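CCMAN5 (Cellulosimicrobium cellulans, PDB 2XSG) probably hydrolyses alpha-mannosidic linkages as a calcium-containing family 92 glycoside hydrolase, an activity used to uncover mannose-6-phosphate on yeast-produced lysosomal enzymes. Local coordinates at residues A613-A625 and G637-R649. Residues are numbered along the deposited sequence; the frame is centred on the assembly and turned at random.
Sequences AIYTKETWNRYIA and GEFTPPLKTKVYR
T619 and N621 pair with T645 and L643 as the hydrogen-bonded positions of a small three-stranded antiparallel sheet in the family 92 catalytic domain, in which 638-646 is the central strand and 618-623, an outer one, follows helix 604-616. Each pair is closed by two backbone bonds, among them T619 N to T645 O at 2.9 Å. The returning chain turns a corner at T640 and P641, the latter behind a cis peptide, so pairing runs in two blocks; in the second, F639 N binds R622 O and I624 N binds G637 O.

The main charged contact is a two-pronged salt bridge. R622, extended from CG to NE with CG anti to its backbone N (chi1 174°), lies alongside E638 and grips it side-on: NE reaches OE1 from above the carboxylate plane, and NH2 meets E638 OE2 on its syn side at 3.0 Å. The two flat groups are turned 69° apart. K580 forms a second salt bridge to E638 OE1, and Y623 OH, bonded to A527 O, sits over the guanidinium centre.

Two CH-pi contacts supply apolar packing. K644 CB lies over the six-membered ring of W620, 3.9 Å from its centroid, while the lysine chain continues across the indole to CD. I624 CG2 covers a face of F639, whose edge meets Y623 O.

Around I614 and K617, waters bridge the two segments. One water joins I614 O, K617 O and T619 OG1 to V647 N; another carries I614 O and K617 O to Y648 N. The Y615 and Y648 side chains lie side by side, pointing the same way, their rings meeting obliquely with planes 32° apart and Y615 CD1 3.3 Å from Y648 CE1. Y648 OH bonds M666 O, and a further water, 2.9 Å from both Y615 OH and Y648 OH, links the two hydroxyls.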
loop_
_atom_site.group_PDB
_atom_site.type_symbol
_atom_site.label_atom_id
_atom_site.label_comp_id
_atom_site.label_asym_id
_atom_site.label_seq_id
_atom_site.Cartn_x
_atom_site.Cartn_y
_atom_site.Cartn_z
ATOM N N ALA A 613 21.204 1.389 -6.808
ATOM C CA ALA A 613 21.538 2.557 -5.966
ATOM C C ALA A 613 20.363 3.085 -5.130
ATOM O O ALA A 613 20.471 3.260 -3.900
ATOM C CB ALA A 613 22.133 3.689 -6.833
ATOM N N ILE A 614 19.244 3.345 -5.801
ATOM C CA ILE A 614 18.051 3.873 -5.130
ATOM C C ILE A 614 17.602 2.928 -4.023
ATOM O O ILE A 614 17.234 3.365 -2.934
ATOM C CB ILE A 614 16.889 4.140 -6.137
ATOM C CG1 ILE A 614 17.265 5.273 -7.103
ATOM C CG2 ILE A 614 15.565 4.561 -5.396
ATOM C CD1 ILE A 614 16.415 5.320 -8.388
ATOM N N TYR A 615 17.633 1.633 -4.295
ATOM C CA TYR A 615 17.017 0.673 -3.364
ATOM C C TYR A 615 17.972 0.096 -2.317
ATOM O O TYR A 615 17.518 -0.393 -1.289
ATOM C CB TYR A 615 16.311 -0.452 -4.119
ATOM C CG TYR A 615 15.113 0.034 -4.879
ATOM C CD1 TYR A 615 13.882 0.167 -4.245
ATOM C CD2 TYR A 615 15.215 0.379 -6.230
ATOM C CE1 TYR A 615 12.772 0.628 -4.921
ATOM C CE2 TYR A 615 14.109 0.841 -6.930
ATOM C CZ TYR A 615 12.878 0.960 -6.267
ATOM O OH TYR A 615 11.772 1.413 -6.950
ATOM N N THR A 616 19.283 0.156 -2.565
ATOM C CA THR A 616 20.216 -0.499 -1.638
ATOM C C THR A 616 21.412 0.350 -1.210
ATOM O O THR A 616 22.213 -0.117 -0.411
ATOM C CB THR A 616 20.752 -1.841 -2.164
ATOM O OG1 THR A 616 21.751 -1.607 -3.161
ATOM C CG2 THR A 616 19.645 -2.689 -2.749
ATOM N N LYS A 617 21.514 1.574 -1.726
ATOM C CA LYS A 617 22.643 2.465 -1.448
ATOM C C LYS A 617 22.146 3.878 -1.093
ATOM O O LYS A 617 20.942 4.108 -0.984
ATOM C CB LYS A 617 23.573 2.525 -2.671
ATOM C CG LYS A 617 24.147 1.173 -3.104
ATOM C CD LYS A 617 24.985 1.324 -4.371
ATOM C CE LYS A 617 25.639 0.021 -4.780
ATOM N NZ LYS A 617 26.688 -0.428 -3.823
ATOM N N GLU A 618 23.080 4.800 -0.886
ATOM C CA GLU A 618 22.764 6.205 -0.695
ATOM C C GLU A 618 22.621 6.851 -2.053
ATOM O O GLU A 618 23.418 6.577 -2.946
ATOM C CB GLU A 618 23.891 6.919 0.033
ATOM C CG GLU A 618 24.106 6.512 1.470
ATOM C CD GLU A 618 24.835 7.596 2.240
ATOM O OE1 GLU A 618 25.576 8.376 1.601
ATOM O OE2 GLU A 618 24.638 7.698 3.470
ATOM N N THR A 619 21.610 7.699 -2.211
ATOM C CA THR A 619 21.460 8.514 -3.416
ATOM C C THR A 619 21.218 9.975 -3.062
ATOM O O THR A 619 20.845 10.288 -1.927
ATOM C CB THR A 619 20.252 8.075 -4.280
ATOM O OG1 THR A 619 19.100 7.897 -3.436
ATOM C CG2 THR A 619 20.561 6.783 -5.033
ATOM N N TRP A 620 21.407 10.852 -4.050
ATOM C CA TRP A 620 20.985 12.248 -3.945
ATOM C C TRP A 620 19.471 12.363 -4.016
ATOM O O TRP A 620 18.834 11.803 -4.908
ATOM C CB TRP A 620 21.607 13.089 -5.054
ATOM C CG TRP A 620 23.018 13.464 -4.753
ATOM C CD1 TRP A 620 24.144 13.052 -5.427
ATOM C CD2 TRP A 620 23.467 14.304 -3.686
ATOM N NE1 TRP A 620 25.255 13.611 -4.853
ATOM C CE2 TRP A 620 24.877 14.376 -3.779
ATOM C CE3 TRP A 620 22.817 15.026 -2.673
ATOM C CZ2 TRP A 620 25.650 15.141 -2.892
ATOM C CZ3 TRP A 620 23.588 15.780 -1.785
ATOM C CH2 TRP A 620 24.990 15.828 -1.900
ATOM N N ASN A 621 18.908 13.078 -3.048
ATOM C CA ASN A 621 17.472 13.317 -2.999
ATOM C C ASN A 621 17.156 14.793 -2.952
ATOM O O ASN A 621 17.485 15.475 -1.978
ATOM C CB ASN A 621 16.840 12.581 -1.824
ATOM C CG ASN A 621 16.742 11.098 -2.083
ATOM O OD1 ASN A 621 15.750 10.625 -2.633
ATOM N ND2 ASN A 621 17.806 10.365 -1.759
ATOM N N ARG A 622 16.558 15.276 -4.042
ATOM C CA ARG A 622 16.149 16.667 -4.164
ATOM C C ARG A 622 14.709 16.878 -3.701
ATOM O O ARG A 622 14.382 17.909 -3.098
ATOM C CB ARG A 622 16.324 17.168 -5.613
ATOM C CG ARG A 622 15.764 18.585 -5.844
ATOM C CD ARG A 622 16.067 19.150 -7.230
ATOM N NE ARG A 622 15.374 20.433 -7.431
ATOM C CZ ARG A 622 15.395 21.154 -8.554
ATOM N NH1 ARG A 622 16.105 20.775 -9.609
ATOM N NH2 ARG A 622 14.711 22.286 -8.608
ATOM N N TYR A 623 13.848 15.901 -3.965
ATOM C CA TYR A 623 12.421 16.088 -3.721
ATOM C C TYR A 623 11.830 15.263 -2.571
ATOM O O TYR A 623 12.180 14.103 -2.373
ATOM C CB TYR A 623 11.637 15.812 -5.004
ATOM C CG TYR A 623 11.986 16.735 -6.169
ATOM C CD1 TYR A 623 12.910 16.344 -7.137
ATOM C CD2 TYR A 623 11.361 17.964 -6.322
ATOM C CE1 TYR A 623 13.216 17.166 -8.219
ATOM C CE2 TYR A 623 11.675 18.804 -7.392
ATOM C CZ TYR A 623 12.598 18.393 -8.336
ATOM O OH TYR A 623 12.907 19.205 -9.407
ATOM N N ILE A 624 10.926 15.899 -1.824
ATOM C CA ILE A 624 10.036 15.212 -0.865
ATOM C C ILE A 624 8.684 15.026 -1.548
ATOM O O ILE A 624 8.543 15.374 -2.715
ATOM C CB ILE A 624 9.913 15.980 0.504
ATOM C CG1 ILE A 624 9.658 17.480 0.290
ATOM C CG2 ILE A 624 11.181 15.758 1.355
ATOM C CD1 ILE A 624 9.332 18.260 1.567
ATOM N N ALA A 625 7.707 14.454 -0.850
ATOM C CA ALA A 625 6.444 14.068 -1.474
ATOM C C ALA A 625 5.355 15.117 -1.320
ATOM O O ALA A 625 4.256 14.943 -1.832
ATOM C CB ALA A 625 5.974 12.715 -0.954
ATOM N N GLY A 637 8.509 21.729 -1.929
ATOM C CA GLY A 637 8.562 20.325 -2.374
ATOM C C GLY A 637 9.957 19.709 -2.404
ATOM O O GLY A 637 10.154 18.591 -2.917
ATOM N N GLU A 638 10.933 20.410 -1.836
ATOM C CA GLU A 638 12.317 19.938 -1.910
ATOM C C GLU A 638 13.004 19.831 -0.545
ATOM O O GLU A 638 12.635 20.542 0.401
ATOM C CB GLU A 638 13.126 20.840 -2.845
ATOM C CG GLU A 638 12.501 20.958 -4.225
ATOM C CD GLU A 638 13.335 21.732 -5.224
ATOM O OE1 GLU A 638 14.522 21.977 -4.961
ATOM O OE2 GLU A 638 12.787 22.094 -6.287
ATOM N N PHE A 639 13.973 18.918 -0.463
ATOM C CA PHE A 639 14.999 18.918 0.589
ATOM C C PHE A 639 15.857 20.169 0.377
ATOM O O PHE A 639 16.440 20.338 -0.693
ATOM C CB PHE A 639 15.943 17.707 0.468
ATOM C CG PHE A 639 15.334 16.365 0.845
ATOM C CD1 PHE A 639 15.376 15.911 2.154
ATOM C CD2 PHE A 639 14.786 15.533 -0.133
ATOM C CE1 PHE A 639 14.837 14.653 2.500
ATOM C CE2 PHE A 639 14.250 14.270 0.189
ATOM C CZ PHE A 639 14.267 13.835 1.508
ATOM N N THR A 640 15.956 21.032 1.386
ATOM C CA THR A 640 16.761 22.262 1.271
ATOM C C THR A 640 17.795 22.282 2.399
ATOM O O THR A 640 17.466 22.669 3.528
ATOM C CB THR A 640 15.905 23.527 1.381
ATOM O OG1 THR A 640 15.213 23.500 2.633
ATOM C CG2 THR A 640 14.875 23.622 0.227
ATOM N N PRO A 641 19.045 21.872 2.106
ATOM C CA PRO A 641 19.557 21.484 0.795
ATOM C C PRO A 641 19.217 20.042 0.403
ATOM O O PRO A 641 18.760 19.270 1.253
ATOM C CB PRO A 641 21.071 21.609 0.981
ATOM C CG PRO A 641 21.289 21.260 2.452
ATOM C CD PRO A 641 20.100 21.835 3.153
ATOM N N PRO A 642 19.458 19.670 -0.875
ATOM C CA PRO A 642 19.381 18.272 -1.269
ATOM C C PRO A 642 20.217 17.378 -0.355
ATOM O O PRO A 642 21.260 17.803 0.142
ATOM C CB PRO A 642 19.975 18.282 -2.672
ATOM C CG PRO A 642 19.575 19.598 -3.213
ATOM C CD PRO A 642 19.761 20.536 -2.038
ATOM N N LEU A 643 19.770 16.140 -0.165
ATOM C CA LEU A 643 20.340 15.250 0.836
ATOM C C LEU A 643 20.800 13.905 0.234
ATOM O O LEU A 643 20.075 13.272 -0.519
ATOM C CB LEU A 643 19.302 15.048 1.945
ATOM C CG LEU A 643 19.523 14.129 3.133
ATOM C CD1 LEU A 643 20.357 14.856 4.198
ATOM C CD2 LEU A 643 18.170 13.694 3.714
ATOM N N LYS A 644 22.016 13.485 0.568
ATOM C CA LYS A 644 22.511 12.169 0.159
ATOM C C LYS A 644 22.246 11.169 1.271
ATOM O O LYS A 644 22.816 11.275 2.359
ATOM C CB LYS A 644 24.002 12.219 -0.184
ATOM C CG LYS A 644 24.460 11.026 -1.020
ATOM C CD LYS A 644 25.858 11.243 -1.569
ATOM C CE LYS A 644 26.334 10.043 -2.371
ATOM N NZ LYS A 644 27.834 10.020 -2.394
ATOM N N THR A 645 21.386 10.199 0.996
ATOM C CA THR A 645 20.844 9.339 2.034
ATOM C C THR A 645 20.261 8.094 1.386
ATOM O O THR A 645 19.980 8.100 0.179
ATOM C CB THR A 645 19.744 10.092 2.835
ATOM O OG1 THR A 645 19.209 9.242 3.848
ATOM C CG2 THR A 645 18.614 10.572 1.906
ATOM N N LYS A 646 20.118 7.020 2.165
ATOM C CA LYS A 646 19.420 5.824 1.693
ATOM C C LYS A 646 17.937 6.137 1.646
ATOM O O LYS A 646 17.397 6.777 2.550
ATOM C CB LYS A 646 19.629 4.627 2.617
ATOM C CG LYS A 646 21.047 4.132 2.765
ATOM C CD LYS A 646 21.020 2.743 3.428
ATOM C CE LYS A 646 22.085 1.812 2.863
ATOM N NZ LYS A 646 22.142 0.557 3.688
ATOM N N VAL A 647 17.279 5.664 0.596
ATOM C CA VAL A 647 15.845 5.890 0.419
ATOM C C VAL A 647 15.099 4.903 1.310
ATOM O O VAL A 647 14.102 5.247 1.938
ATOM C CB VAL A 647 15.464 5.765 -1.083
ATOM C CG1 VAL A 647 13.950 5.630 -1.295
ATOM C CG2 VAL A 647 15.991 6.962 -1.846
ATOM N N TYR A 648 15.615 3.680 1.361
ATOM C CA TYR A 648 15.060 2.605 2.155
ATOM C C TYR A 648 16.046 2.219 3.256
ATOM O O TYR A 648 17.203 1.911 2.944
ATOM C CB TYR A 648 14.847 1.379 1.268
ATOM C CG TYR A 648 13.706 1.492 0.297
ATOM C CD1 TYR A 648 13.875 2.125 -0.932
ATOM C CD2 TYR A 648 12.472 0.919 0.581
ATOM C CE1 TYR A 648 12.815 2.232 -1.844
ATOM C CE2 TYR A 648 11.401 0.994 -0.340
ATOM C CZ TYR A 648 11.588 1.654 -1.545
ATOM O OH TYR A 648 10.556 1.735 -2.440
ATOM N N ARG A 649 15.594 2.234 4.519
ATOM C CA ARG A 649 16.427 1.826 5.678
ATOM C C ARG A 649 15.754 0.703 6.460
ATOM O O ARG A 649 14.527 0.689 6.569
ATOM C CB ARG A 649 16.672 2.989 6.668
ATOM C CG ARG A 649 17.093 4.318 6.054
ATOM C CD ARG A 649 18.004 5.148 6.962
ATOM N NE ARG A 649 19.158 5.545 6.151
ATOM C CZ ARG A 649 19.936 6.607 6.354
ATOM N NH1 ARG A 649 19.698 7.435 7.360
ATOM N NH2 ARG A 649 20.957 6.846 5.522
HETATM O O HOH W 1 18.009 2.905 -0.300
HETATM O O HOH W 2 18.817 5.491 -1.960
HETATM O O HOH W 3 18.471 0.288 1.299
HETATM O O HOH W 4 10.314 3.007 -4.983
#